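Local coordinates for protein alpha-1,3-glucanase (Paenibacillus glycanilyticus, PDB 6K0P) that probably hydrolyses alpha-1,3-glucan through its family 87 glycoside hydrolase catalytic domain, which binds nigerose at several sites, at residues A[111-114]-A[115-118]; A[193-196]-A[197-200]; A[199-202]-A[203-206]; A[248-251]-A[252-255]. The protein carries 1 engineered substitution. All coordinates share one frame; numbering follows the deposited sequence.

Contact 1 (A[111-114]-A[115-118])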
ATOM      1  N   TYR A 111      12.447  14.093  -3.070  1.00 11.81           N
ATOM      2  CA  TYR A 111      12.495  15.522  -2.777  1.00 11.83           C
ATOM      3  C   TYR A 111      11.345  16.282  -3.426  1.00 11.39           C
ATOM      4  O   TYR A 111      10.943  15.988  -4.557  1.00 13.31           O
ATOM      5  CB  TYR A 111      13.855  16.111  -3.180  1.00 12.10           C
ATOM      6  CG  TYR A 111      14.968  15.554  -2.326  1.00 13.15           C
ATOM      7  CD1 TYR A 111      15.589  14.366  -2.665  1.00 14.91           C
ATOM      8  CD2 TYR A 111      15.369  16.195  -1.156  1.00 16.83           C
ATOM      9  CE1 TYR A 111      16.581  13.824  -1.876  1.00 17.14           C
ATOM     10  CE2 TYR A 111      16.374  15.660  -0.358  1.00 16.55           C
ATOM     11  CZ  TYR A 111      16.971  14.471  -0.728  1.00 17.97           C
ATOM     12  OH  TYR A 111      17.969  13.913   0.042  1.00 21.23           O
ATOM     13  N   ALA A 112      10.819  17.256  -2.690  1.00 12.40           N
ATOM     14  CA  ALA A 112       9.754  18.134  -3.160  1.00 13.05           C
ATOM     15  C   ALA A 112       9.758  19.373  -2.271  1.00 15.04           C
ATOM     16  O   ALA A 112      10.721  19.628  -1.541  1.00 14.68           O
ATOM     17  CB  ALA A 112       8.400  17.416  -3.142  1.00 14.26           C
ATOM     18  N   THR A 113       8.681  20.145  -2.327  1.00 13.90           N
ATOM     19  CA  THR A 113       8.455  21.256  -1.414  1.00 14.91           C
ATOM     20  C   THR A 113       7.013  21.185  -0.946  1.00 14.78           C
ATOM     21  O   THR A 113       6.191  20.497  -1.560  1.00 15.72           O
ATOM     22  CB  THR A 113       8.696  22.611  -2.097  1.00 17.04           C
ATOM     23  OG1 THR A 113       7.608  22.896  -2.981  1.00 15.99           O
ATOM     24  CG2 THR A 113      10.015  22.619  -2.873  1.00 18.32           C
ATOM     25  N   PRO A 114       6.668  21.880   0.144  1.00 16.19           N
ATOM     26  CA  PRO A 114       5.278  21.816   0.628  1.00 16.61           C
ATOM     27  C   PRO A 114       4.231  22.198  -0.407  1.00 19.81           C
ATOM     28  O   PRO A 114       3.103  21.695  -0.339  1.00 18.29           O
ATOM     29  CB  PRO A 114       5.288  22.779   1.820  1.00 19.56           C
ATOM     30  CG  PRO A 114       6.682  22.668   2.340  1.00 20.73           C
ATOM     31  CD  PRO A 114       7.542  22.571   1.109  1.00 17.27           C
ATOM     32  N   SER A 115       4.563  23.056  -1.369  1.00 16.94           N
ATOM     33  CA  SER A 115       3.614  23.449  -2.401  1.00 17.95           C
ATOM     34  C   SER A 115       3.739  22.629  -3.676  1.00 19.92           C
ATOM     35  O   SER A 115       3.015  22.890  -4.643  1.00 19.64           O
ATOM     36  CB  SER A 115       3.741  24.945  -2.710  1.00 19.79           C
ATOM     37  OG  SER A 115       5.017  25.244  -3.246  1.00 21.91           O
ATOM     38  N   THR A 116       4.630  21.640  -3.706  1.00 16.54           N
ATOM     39  CA  THR A 116       4.791  20.790  -4.877  1.00 15.62           C
ATOM     40  C   THR A 116       4.704  19.320  -4.495  1.00 16.91           C
ATOM     41  O   THR A 116       5.455  18.482  -5.009  1.00 16.67           O
ATOM     42  CB  THR A 116       6.087  21.086  -5.631  1.00 16.27           C
ATOM     43  OG1 THR A 116       7.206  20.913  -4.752  1.00 16.70           O
ATOM     44  CG2 THR A 116       6.088  22.513  -6.192  1.00 18.22           C
ATOM     45  N   LEU A 117       3.770  18.977  -3.603  1.00 15.71           N
ATOM     46  CA  LEU A 117       3.588  17.573  -3.239  1.00 14.61           C
ATOM     47  C   LEU A 117       3.143  16.727  -4.418  1.00 15.05           C
ATOM     48  O   LEU A 117       3.264  15.499  -4.357  1.00 15.69           O
ATOM     49  CB  LEU A 117       2.622  17.425  -2.065  1.00 15.92           C
ATOM     50  CG  LEU A 117       3.065  18.150  -0.791  1.00 17.16           C
ATOM     51  CD1 LEU A 117       2.063  17.894   0.313  1.00 21.14           C
ATOM     52  CD2 LEU A 117       4.488  17.756  -0.360  1.00 17.49           C
ATOM     53  N   GLY A 118       2.652  17.352  -5.493  1.00 14.76           N
ATOM     54  CA  GLY A 118       2.412  16.639  -6.736  1.00 17.17           C
ATOM     55  C   GLY A 118       3.649  15.959  -7.287  1.00 16.91           C
ATOM     56  O   GLY A 118       3.530  15.037  -8.105  1.00 17.82           O
TER
HETATM   57  O   HOH W   1       8.093  25.367  -4.134  1.00 26.06           O
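T113 and T116 face each other through their hydroxyls, with OG1 of T113 2.7 Å from OG1 of T116 in a hydrogen bond whose donor could be either. Both threonines place OG1 between their own backbone N and carbonyl carbon (chi1 74° for T113, 58° for T116), which brings the two oxygens together across the bend and leaves each methyl beside its own backbone N. A water bonded to T113 OG1 also reaches S115 OG at 3.2 Å, tying the corner residue to the pair. Below the hydroxyls, T116 N donates to T113 O at 2.9 Å, approaching from above the carbonyl plane. P114 suits the second position of this bend, since its ring already holds phi near the required value and no N-H is needed there. On the other flank the L117 side chain lies against backbone oxygens: CD2 is 3.4 Å from T113 O and CG 3.6 Å from P114 O. It also packs on Y133 and Y459, while Y459 OH bonds P114 O. With an alanine in place of L117, the T113 and P114 carbonyls would probably lose their apolar cover, and a gap would open beside both tyrosines. A112, just before the bend, touches T116 O with its CB at 3.6 Å; its small side chain suits the place. The whole is a type I beta turn from T113 to T116, carrying the chain from strand 110-112 into a 3-10 segment.

Contact 2 (A[193-196]-A[197-200]); sequences SKSI and DQAL
S195 keeps an extended backbone (psi 168°) and the chain coils from I196 onward, so that A199 N bonds S195 O at 2.8 Å and L200 N bonds I196 O at 2.9 Å. S195 is the N-cap. Its OG, set between its own N and carbonyl carbon (chi1 69°), accepts from Q198 N at 3.0 Å and so satisfies an amide of the first helical turn that has no helical carbonyl before it. Q198 returns the favour: CG lies beside its own backbone N, and the extended chain beyond it carries OE1 back to the S195 N-H at 2.9 Å, almost straight (169°), in the plane of the amide carbonyl and on a lone pair. These reciprocal bonds make a capping box, with glutamine supplying the acceptor at the third helical position; it opens helix 196-204, which packs on the first parallel strands of the pectate-lyase-like domain. The short serine hydroxyl suits the N-cap, and the longer glutamine arm reaches back to its N-H. K194 crosses Q198 at a slant, its CG 3.9 Å from Q198 CB; beyond that its chain bends and carries NZ to a salt bridge with E202, one turn beyond Q198. On the inner flank I196 and L200 lie side by side and point the same way, with CG2 of I196 4.0 Å from CD1 of L200. Both meet I212 and I225, and A199, small enough to sit close, touches I212 and V188.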
ATOM      1  N   SER A 193      24.081 -21.653 -14.915  1.00 17.93           N
ATOM      2  CA  SER A 193      24.416 -21.514 -16.331  1.00 23.58           C
ATOM      3  C   SER A 193      23.206 -21.550 -17.255  1.00 27.90           C
ATOM      4  O   SER A 193      23.380 -21.550 -18.479  1.00 29.73           O
ATOM      5  CB  SER A 193      25.438 -22.561 -16.775  1.00 26.52           C
ATOM      6  OG  SER A 193      24.908 -23.857 -16.594  1.00 26.37           O
ATOM      7  N   LYS A 194      21.988 -21.580 -16.716  1.00 16.81           N
ATOM      8  CA  LYS A 194      20.782 -21.561 -17.537  1.00 15.88           C
ATOM      9  C   LYS A 194      19.897 -20.427 -17.044  1.00 17.25           C
ATOM     10  O   LYS A 194      19.371 -20.481 -15.927  1.00 16.77           O
ATOM     11  CB  LYS A 194      20.048 -22.900 -17.500  1.00 15.60           C
ATOM     12  CG  LYS A 194      18.870 -22.952 -18.467  1.00 17.24           C
ATOM     13  CD  LYS A 194      18.156 -24.296 -18.436  1.00 16.56           C
ATOM     14  CE  LYS A 194      19.100 -25.447 -18.771  1.00 19.31           C
ATOM     15  NZ  LYS A 194      18.390 -26.753 -18.791  1.00 17.64           N
ATOM     16  N   SER A 195      19.741 -19.399 -17.868  1.00 16.92           N
ATOM     17  CA  SER A 195      19.004 -18.220 -17.457  1.00 18.01           C
ATOM     18  C   SER A 195      17.500 -18.490 -17.452  1.00 15.24           C
ATOM     19  O   SER A 195      17.012 -19.506 -17.961  1.00 14.81           O
ATOM     20  CB  SER A 195      19.291 -17.070 -18.413  1.00 17.49           C
ATOM     21  OG  SER A 195      18.699 -17.348 -19.667  1.00 20.28           O
ATOM     22  N   ILE A 196      16.758 -17.547 -16.861  1.00 15.54           N
ATOM     23  CA  ILE A 196      15.296 -17.599 -16.902  1.00 15.83           C
ATOM     24  C   ILE A 196      14.795 -17.692 -18.344  1.00 14.48           C
ATOM     25  O   ILE A 196      13.949 -18.532 -18.673  1.00 14.72           O
ATOM     26  CB  ILE A 196      14.701 -16.388 -16.160  1.00 15.08           C
ATOM     27  CG1 ILE A 196      15.081 -16.426 -14.676  1.00 14.28           C
ATOM     28  CG2 ILE A 196      13.187 -16.342 -16.334  1.00 16.10           C
ATOM     29  CD1 ILE A 196      14.798 -15.126 -13.922  1.00 15.93           C
ATOM     30  N   ASP A 197      15.317 -16.833 -19.228  1.00 17.53           N
ATOM     31  CA  ASP A 197      14.899 -16.883 -20.630  1.00 16.84           C
ATOM     32  C   ASP A 197      15.222 -18.230 -21.272  1.00 15.73           C
ATOM     33  O   ASP A 197      14.429 -18.750 -22.063  1.00 16.35           O
ATOM     34  CB  ASP A 197      15.555 -15.757 -21.430  1.00 20.40           C
ATOM     35  CG  ASP A 197      14.671 -14.516 -21.551  1.00 25.41           C
ATOM     36  OD1 ASP A 197      13.419 -14.631 -21.543  1.00 23.64           O
ATOM     37  OD2 ASP A 197      15.243 -13.419 -21.704  1.00 24.22           O
ATOM     38  N   GLN A 198      16.393 -18.800 -20.963  1.00 17.40           N
ATOM     39  CA  GLN A 198      16.761 -20.092 -21.546  1.00 15.06           C
ATOM     40  C   GLN A 198      15.870 -21.214 -21.023  1.00 15.24           C
ATOM     41  O   GLN A 198      15.474 -22.109 -21.784  1.00 15.27           O
ATOM     42  CB  GLN A 198      18.239 -20.387 -21.288  1.00 19.32           C
ATOM     43  CG  GLN A 198      19.178 -19.464 -22.054  1.00 24.11           C
ATOM     44  CD  GLN A 198      20.631 -19.663 -21.678  1.00 31.45           C
ATOM     45  OE1 GLN A 198      20.966 -19.864 -20.508  1.00 24.35           O
ATOM     46  NE2 GLN A 198      21.508 -19.602 -22.674  1.00 33.47           N
ATOM     47  N   ALA A 199      15.545 -21.184 -19.729  1.00 16.20           N
ATOM     48  CA  ALA A 199      14.629 -22.176 -19.174  1.00 14.24           C
ATOM     49  C   ALA A 199      13.253 -22.071 -19.818  1.00 14.54           C
ATOM     50  O   ALA A 199      12.622 -23.092 -20.118  1.00 12.17           O
ATOM     51  CB  ALA A 199      14.534 -22.013 -17.656  1.00 13.83           C
ATOM     52  N   LEU A 200      12.782 -20.842 -20.059  1.00 13.19           N
ATOM     53  CA  LEU A 200      11.476 -20.654 -20.685  1.00 12.59           C
ATOM     54  C   LEU A 200      11.468 -21.136 -22.131  1.00 13.86           C
ATOM     55  O   LEU A 200      10.468 -21.692 -22.591  1.00 14.43           O
ATOM     56  CB  LEU A 200      11.048 -19.187 -20.600  1.00 12.53           C
ATOM     57  CG  LEU A 200      10.540 -18.769 -19.219  1.00 13.78           C
ATOM     58  CD1 LEU A 200      10.462 -17.258 -19.146  1.00 13.40           C
ATOM     59  CD2 LEU A 200       9.180 -19.376 -18.915  1.00 13.97           C
TER

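Contact 3 (A[199-202]-A[203-206]); sequences ALTE and FRQD. With SO4 (sulfate ion), chain F.
T201 OG1 is gripped by several groups: R204 NH2 donates to it in a weak bond of 3.1 Å, a water bonds it at 3.1 Å, and D197 O accepts from it one turn back. The same water accepts from R204 NH1, so it bridges the two side chains. A bend at chi3 (-41°) folds the arginine back along the helix and lays one guanidinium face over T201, whose CA sits 3.3 Å above the plane. The edge is left for a sulfate: R204 NE donates to O2 and NH2 to O4, each at 3.0 Å and nearly straight. Q205 NE2 also donates to O4; its chain runs alongside T201, NE2 lying 3.6 Å from T201 CG2. A methionine in place of R204 removes two of the sulfate's three donors here, and the anion would probably be held less firmly, with the water no longer bridging to T201. The anion probably came from the crystallisation liquor. On another flank the F203 ring touches K209 and T232 and makes a cation-pi contact with R230. The arrangement belongs to the final turn of helix 196-204, where R230 bonds the F203 and R204 carbonyls near the helix C-terminus.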
ATOM      1  N   ALA A 199      15.545 -21.184 -19.729  1.00 16.20           N
ATOM      2  CA  ALA A 199      14.629 -22.176 -19.174  1.00 14.24           C
ATOM      3  C   ALA A 199      13.253 -22.071 -19.818  1.00 14.54           C
ATOM      4  O   ALA A 199      12.622 -23.092 -20.118  1.00 12.17           O
ATOM      5  CB  ALA A 199      14.534 -22.013 -17.656  1.00 13.83           C
ATOM      6  N   LEU A 200      12.782 -20.842 -20.059  1.00 13.19           N
ATOM      7  CA  LEU A 200      11.476 -20.654 -20.685  1.00 12.59           C
ATOM      8  C   LEU A 200      11.468 -21.136 -22.131  1.00 13.86           C
ATOM      9  O   LEU A 200      10.468 -21.692 -22.591  1.00 14.43           O
ATOM     10  CB  LEU A 200      11.048 -19.187 -20.600  1.00 12.53           C
ATOM     11  CG  LEU A 200      10.540 -18.769 -19.219  1.00 13.78           C
ATOM     12  CD1 LEU A 200      10.462 -17.258 -19.146  1.00 13.40           C
ATOM     13  CD2 LEU A 200       9.180 -19.376 -18.915  1.00 13.97           C
ATOM     14  N   THR A 201      12.566 -20.931 -22.860  1.00 15.19           N
ATOM     15  CA  THR A 201      12.647 -21.458 -24.220  1.00 17.57           C
ATOM     16  C   THR A 201      12.555 -22.979 -24.217  1.00 17.17           C
ATOM     17  O   THR A 201      11.819 -23.572 -25.016  1.00 16.72           O
ATOM     18  CB  THR A 201      13.936 -20.985 -24.890  1.00 18.10           C
ATOM     19  OG1 THR A 201      13.897 -19.562 -25.030  1.00 18.78           O
ATOM     20  CG2 THR A 201      14.079 -21.610 -26.278  1.00 18.84           C
ATOM     21  N   GLU A 202      13.292 -23.629 -23.311  1.00 15.71           N
ATOM     22  CA  GLU A 202      13.206 -25.080 -23.194  1.00 14.59           C
ATOM     23  C   GLU A 202      11.790 -25.516 -22.837  1.00 15.06           C
ATOM     24  O   GLU A 202      11.284 -26.517 -23.357  1.00 16.64           O
ATOM     25  CB  GLU A 202      14.213 -25.559 -22.145  1.00 17.09           C
ATOM     26  CG  GLU A 202      14.327 -27.057 -22.029  1.00 24.63           C
ATOM     27  CD  GLU A 202      15.358 -27.480 -20.998  1.00 24.52           C
ATOM     28  OE1 GLU A 202      16.331 -26.718 -20.773  1.00 17.99           O
ATOM     29  OE2 GLU A 202      15.175 -28.573 -20.412  1.00 22.45           O
ATOM     30  N   PHE A 203      11.126 -24.769 -21.951  1.00 13.45           N
ATOM     31  CA  PHE A 203       9.740 -25.082 -21.620  1.00 13.46           C
ATOM     32  C   PHE A 203       8.834 -24.958 -22.842  1.00 16.72           C
ATOM     33  O   PHE A 203       8.016 -25.845 -23.112  1.00 15.40           O
ATOM     34  CB  PHE A 203       9.254 -24.185 -20.472  1.00 13.82           C
ATOM     35  CG  PHE A 203       7.778 -23.901 -20.514  1.00 12.17           C
ATOM     36  CD1 PHE A 203       6.859 -24.803 -19.990  1.00 10.85           C
ATOM     37  CD2 PHE A 203       7.295 -22.737 -21.106  1.00 14.96           C
ATOM     38  CE1 PHE A 203       5.494 -24.553 -20.042  1.00 13.65           C
ATOM     39  CE2 PHE A 203       5.933 -22.484 -21.165  1.00 13.66           C
ATOM     40  CZ  PHE A 203       5.035 -23.381 -20.635  1.00 12.50           C
ATOM     41  N   ARG A 204       8.954 -23.857 -23.590  1.00 14.73           N
ATOM     42  CA  ARG A 204       8.045 -23.639 -24.713  1.00 15.57           C
ATOM     43  C   ARG A 204       8.176 -24.745 -25.748  1.00 17.97           C
ATOM     44  O   ARG A 204       7.174 -25.193 -26.321  1.00 17.94           O
ATOM     45  CB  ARG A 204       8.285 -22.266 -25.354  1.00 16.89           C
ATOM     46  CG  ARG A 204       7.748 -21.071 -24.558  1.00 16.97           C
ATOM     47  CD  ARG A 204       7.756 -19.795 -25.407  1.00 14.83           C
ATOM     48  NE  ARG A 204       8.979 -19.729 -26.197  1.00 19.13           N
ATOM     49  CZ  ARG A 204      10.111 -19.181 -25.777  1.00 17.25           C
ATOM     50  NH1 ARG A 204      10.181 -18.623 -24.571  1.00 18.24           N
ATOM     51  NH2 ARG A 204      11.177 -19.182 -26.569  1.00 23.22           N
ATOM     52  N   GLN A 205       9.397 -25.227 -25.968  1.00 17.39           N
ATOM     53  CA  GLN A 205       9.668 -26.187 -27.032  1.00 16.34           C
ATOM     54  C   GLN A 205       9.445 -27.636 -26.625  1.00 22.04           C
ATOM     55  O   GLN A 205       9.668 -28.530 -27.450  1.00 23.41           O
ATOM     56  CB  GLN A 205      11.096 -25.996 -27.556  1.00 19.75           C
ATOM     57  CG  GLN A 205      11.282 -24.659 -28.251  1.00 18.80           C
ATOM     58  CD  GLN A 205      12.724 -24.367 -28.631  1.00 29.17           C
ATOM     59  OE1 GLN A 205      13.624 -25.166 -28.374  1.00 32.88           O
ATOM     60  NE2 GLN A 205      12.947 -23.209 -29.239  1.00 26.75           N
ATOM     61  N   ASP A 206       9.011 -27.896 -25.392  1.00 19.50           N
ATOM     62  CA  ASP A 206       8.778 -29.258 -24.911  1.00 19.07           C
ATOM     63  C   ASP A 206       7.413 -29.305 -24.227  1.00 20.80           C
ATOM     64  O   ASP A 206       7.264 -28.858 -23.084  1.00 17.24           O
ATOM     65  CB  ASP A 206       9.898 -29.717 -23.985  1.00 21.27           C
ATOM     66  CG  ASP A 206       9.770 -31.176 -23.589  1.00 21.69           C
ATOM     67  OD1 ASP A 206       8.680 -31.760 -23.748  1.00 24.01           O
ATOM     68  OD2 ASP A 206      10.776 -31.736 -23.118  1.00 31.04           O
TER
HETATM   69  S   SO4 F2002       9.892 -20.950 -29.873  1.00 28.28           S
HETATM   70  O1  SO4 F2002      10.046 -20.119 -31.066  1.00 40.44           O
HETATM   71  O2  SO4 F2002       8.709 -20.511 -29.128  1.00 33.63           O
HETATM   72  O3  SO4 F2002       9.703 -22.342 -30.279  1.00 32.98           O
HETATM   73  O4  SO4 F2002      11.092 -20.837 -29.049  1.00 27.28           O
HETATM   74  O   HOH W   2      12.581 -17.187 -23.614  1.00 22.78           O

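Contact 4 (A[248-251]-A[252-255]). With GLC (alpha-D-glucopyranose), chain D; SO4 (sulfate ion), chain H.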
ATOM      1  N   GLN A 248      21.537  -3.807  -9.786  1.00 13.17           N
ATOM      2  CA  GLN A 248      21.492  -2.788  -8.746  1.00 12.42           C
ATOM      3  C   GLN A 248      22.459  -1.637  -8.983  1.00 15.77           C
ATOM      4  O   GLN A 248      22.324  -0.599  -8.327  1.00 17.61           O
ATOM      5  CB  GLN A 248      21.687  -3.423  -7.366  1.00 13.59           C
ATOM      6  CG  GLN A 248      20.506  -4.308  -6.953  1.00 13.38           C
ATOM      7  CD  GLN A 248      19.226  -3.509  -6.805  1.00 16.47           C
ATOM      8  OE1 GLN A 248      19.226  -2.423  -6.229  1.00 22.12           O
ATOM      9  NE2 GLN A 248      18.132  -4.034  -7.331  1.00 12.10           N
ATOM     10  N   SER A 249      23.406  -1.788  -9.906  1.00 14.57           N
ATOM     11  CA  SER A 249      24.244  -0.666 -10.310  1.00 17.52           C
ATOM     12  C   SER A 249      23.584   0.199 -11.376  1.00 21.27           C
ATOM     13  O   SER A 249      24.152   1.229 -11.754  1.00 21.80           O
ATOM     14  CB  SER A 249      25.609  -1.165 -10.795  1.00 24.70           C
ATOM     15  OG  SER A 249      25.475  -1.937 -11.974  1.00 30.97           O
ATOM     16  N   GLN A 250      22.418  -0.200 -11.872  1.00 15.85           N
ATOM     17  CA  GLN A 250      21.586   0.623 -12.735  1.00 13.92           C
ATOM     18  C   GLN A 250      20.413   1.164 -11.922  1.00 14.66           C
ATOM     19  O   GLN A 250      20.146   0.721 -10.805  1.00 13.60           O
ATOM     20  CB  GLN A 250      21.076  -0.201 -13.927  1.00 12.39           C
ATOM     21  CG  GLN A 250      22.192  -0.723 -14.824  1.00 14.86           C
ATOM     22  CD  GLN A 250      21.729  -1.807 -15.783  1.00 17.03           C
ATOM     23  OE1 GLN A 250      20.538  -1.945 -16.073  1.00 22.75           O
ATOM     24  NE2 GLN A 250      22.674  -2.588 -16.271  1.00 17.11           N
ATOM     25  N   SER A 251      19.718   2.146 -12.484  1.00 13.51           N
ATOM     26  CA  SER A 251      18.547   2.701 -11.827  0.60 13.98           C
ATOM     27  C   SER A 251      17.375   2.754 -12.795  1.00 13.80           C
ATOM     28  O   SER A 251      17.533   3.066 -13.984  1.00 15.29           O
ATOM     29  CB  SER A 251      18.814   4.091 -11.237  0.60 17.56           C
ATOM     30  OG  SER A 251      18.969   5.054 -12.257  0.60 15.94           O
ATOM     31  N   ASN A 252      16.191   2.423 -12.275  1.00  9.94           N
ATOM     32  CA  ASN A 252      14.928   2.586 -12.998  1.00  9.56           C
ATOM     33  C   ASN A 252      14.866   1.763 -14.281  1.00 11.59           C
ATOM     34  O   ASN A 252      14.393   2.254 -15.304  1.00 13.38           O
ATOM     35  CB  ASN A 252      14.644   4.060 -13.319  1.00 12.92           C
ATOM     36  CG  ASN A 252      14.690   4.958 -12.093  1.00 13.31           C
ATOM     37  OD1 ASN A 252      14.561   4.503 -10.960  1.00 13.72           O
ATOM     38  ND2 ASN A 252      14.875   6.249 -12.322  1.00 15.99           N
ATOM     39  N   THR A 253      15.321   0.509 -14.242  1.00 11.22           N
ATOM     40  CA  THR A 253      15.261  -0.388 -15.397  0.52 13.21           C
ATOM     41  C   THR A 253      13.928  -1.132 -15.393  1.00 12.68           C
ATOM     42  O   THR A 253      13.548  -1.703 -14.365  1.00 12.03           O
ATOM     43  CB  THR A 253      16.395  -1.418 -15.336  0.52 12.28           C
ATOM     44  OG1 THR A 253      17.591  -0.818 -14.821  0.52 15.81           O
ATOM     45  CG2 THR A 253      16.683  -1.975 -16.727  0.52 14.71           C
ATOM     46  N   ASP A 254      13.238  -1.142 -16.531  1.00 12.17           N
ATOM     47  CA  ASP A 254      11.922  -1.767 -16.671  1.00 12.30           C
ATOM     48  C   ASP A 254      12.149  -3.253 -16.900  1.00 16.25           C
ATOM     49  O   ASP A 254      12.437  -3.684 -18.020  1.00 17.29           O
ATOM     50  CB  ASP A 254      11.201  -1.130 -17.853  1.00 11.60           C
ATOM     51  CG  ASP A 254       9.733  -1.533 -17.962  1.00 13.86           C
ATOM     52  OD1 ASP A 254       9.140  -2.029 -16.975  1.00 12.86           O
ATOM     53  OD2 ASP A 254       9.168  -1.331 -19.068  1.00 14.04           O
ATOM     54  N   VAL A 255      12.054  -4.042 -15.831  1.00 11.82           N
ATOM     55  CA  VAL A 255      12.365  -5.462 -15.875  1.00 12.79           C
ATOM     56  C   VAL A 255      11.251  -6.221 -15.174  1.00 11.69           C
ATOM     57  O   VAL A 255      10.440  -5.646 -14.446  1.00 13.13           O
ATOM     58  CB  VAL A 255      13.743  -5.781 -15.249  1.00 14.61           C
ATOM     59  CG1 VAL A 255      14.835  -5.014 -15.989  1.00 15.85           C
ATOM     60  CG2 VAL A 255      13.746  -5.440 -13.761  1.00 15.79           C
TER
HETATM   61  C1  GLC D   2      21.719  -4.611  -0.073  1.00 22.10           C
HETATM   62  C2  GLC D   2      21.219  -3.187   0.138  1.00 21.24           C
HETATM   63  C3  GLC D   2      20.398  -2.680  -1.041  1.00 21.99           C
HETATM   64  C4  GLC D   2      21.243  -2.849  -2.288  1.00 23.49           C
HETATM   65  C5  GLC D   2      21.753  -4.277  -2.390  1.00 23.69           C
HETATM   66  C6  GLC D   2      22.582  -4.410  -3.662  1.00 24.76           C
HETATM   67  O2  GLC D   2      20.534  -3.093   1.369  1.00 22.75           O
HETATM   68  O3  GLC D   2      20.198  -1.316  -0.848  1.00 21.03           O
HETATM   69  O4  GLC D   2      20.511  -2.577  -3.474  1.00 19.81           O
HETATM   70  O5  GLC D   2      22.494  -4.643  -1.234  1.00 22.05           O
HETATM   71  O6  GLC D   2      23.778  -3.656  -3.546  1.00 27.05           O
HETATM   72  S   SO4 H2004      21.778   3.883 -14.899  1.00 27.15           S
HETATM   73  O1  SO4 H2004      21.154   5.021 -14.226  1.00 34.04           O
HETATM   74  O2  SO4 H2004      20.784   2.844 -15.144  1.00 26.92           O
HETATM   75  O3  SO4 H2004      22.322   4.367 -16.178  1.00 27.88           O
HETATM   76  O4  SO4 H2004      22.878   3.367 -14.082  1.00 34.36           O
HETATM   77  O   HOH W   3      17.105   6.784 -14.520  1.00 37.10           O
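Q250 sets CG opposite its carbonyl carbon (chi1 -62°) and then runs extended, while T253 turns OG1 to lie beside its own backbone N; the two polar ends meet obliquely. T253 OG1 donates to Q250 OE1 in a weak bond of 3.4 Å, doubtful because T253 was modelled in two conformers. N276 ND2 is the firmer partner of that hydroxyl. Between Q250 and T253 in the chain, N252 takes left-handed helical backbone angles (phi 61°, psi 43°), which asparagine tolerates better than most residues. Its amide is held at both ends: OD1 accepts from I278 N and ND2 donates to N279 OD1. S251 turns outward to a sulfate, probably from the crystallisation liquor, with its N donating to O2 at 2.9 Å. In the conformer described, S251 OG donates to O1, also at 2.9 Å, and Q250 CB lies 3.3 Å from O2. Farther back along the loop, Q248 is bent at chi2, its OE1 lying 3.0 Å from O4 of a bound glucose and its NE2 bonded to G275 O. K106 NZ bonds both that glucose and Q248 O. The loop, between strands 242-245 and 256-259 of the pectate-lyase-like domain, contributes Q248 to a glycan pocket that also holds N102, S104, F107 and K243.

In the fold
Contacts 2 and 3 cover the N-terminal cap and the C-terminal end of helix 196-204: they share A199 and L200, their centres lie about 9 Å apart, and the salt bridge from K194 NZ to E202 OE1, 2.9 Å long, joins them. Contact 4, in the same pectate-lyase-like domain, comes within about 9 Å of contact 2 and 12 Å of contact 3 at the nearest atoms, without touching either. It supplies a glycan-pocket residue, Q248. Contact 1 belongs to the other part of the catalytic region, about 12 Å from contact 4 at the nearest atoms; the L117 side chain is about 12 Å from a bound glucose. The nearest atoms of contacts 1 and 2 are about 31 Å apart, those of contacts 1 and 3 about 35 Å.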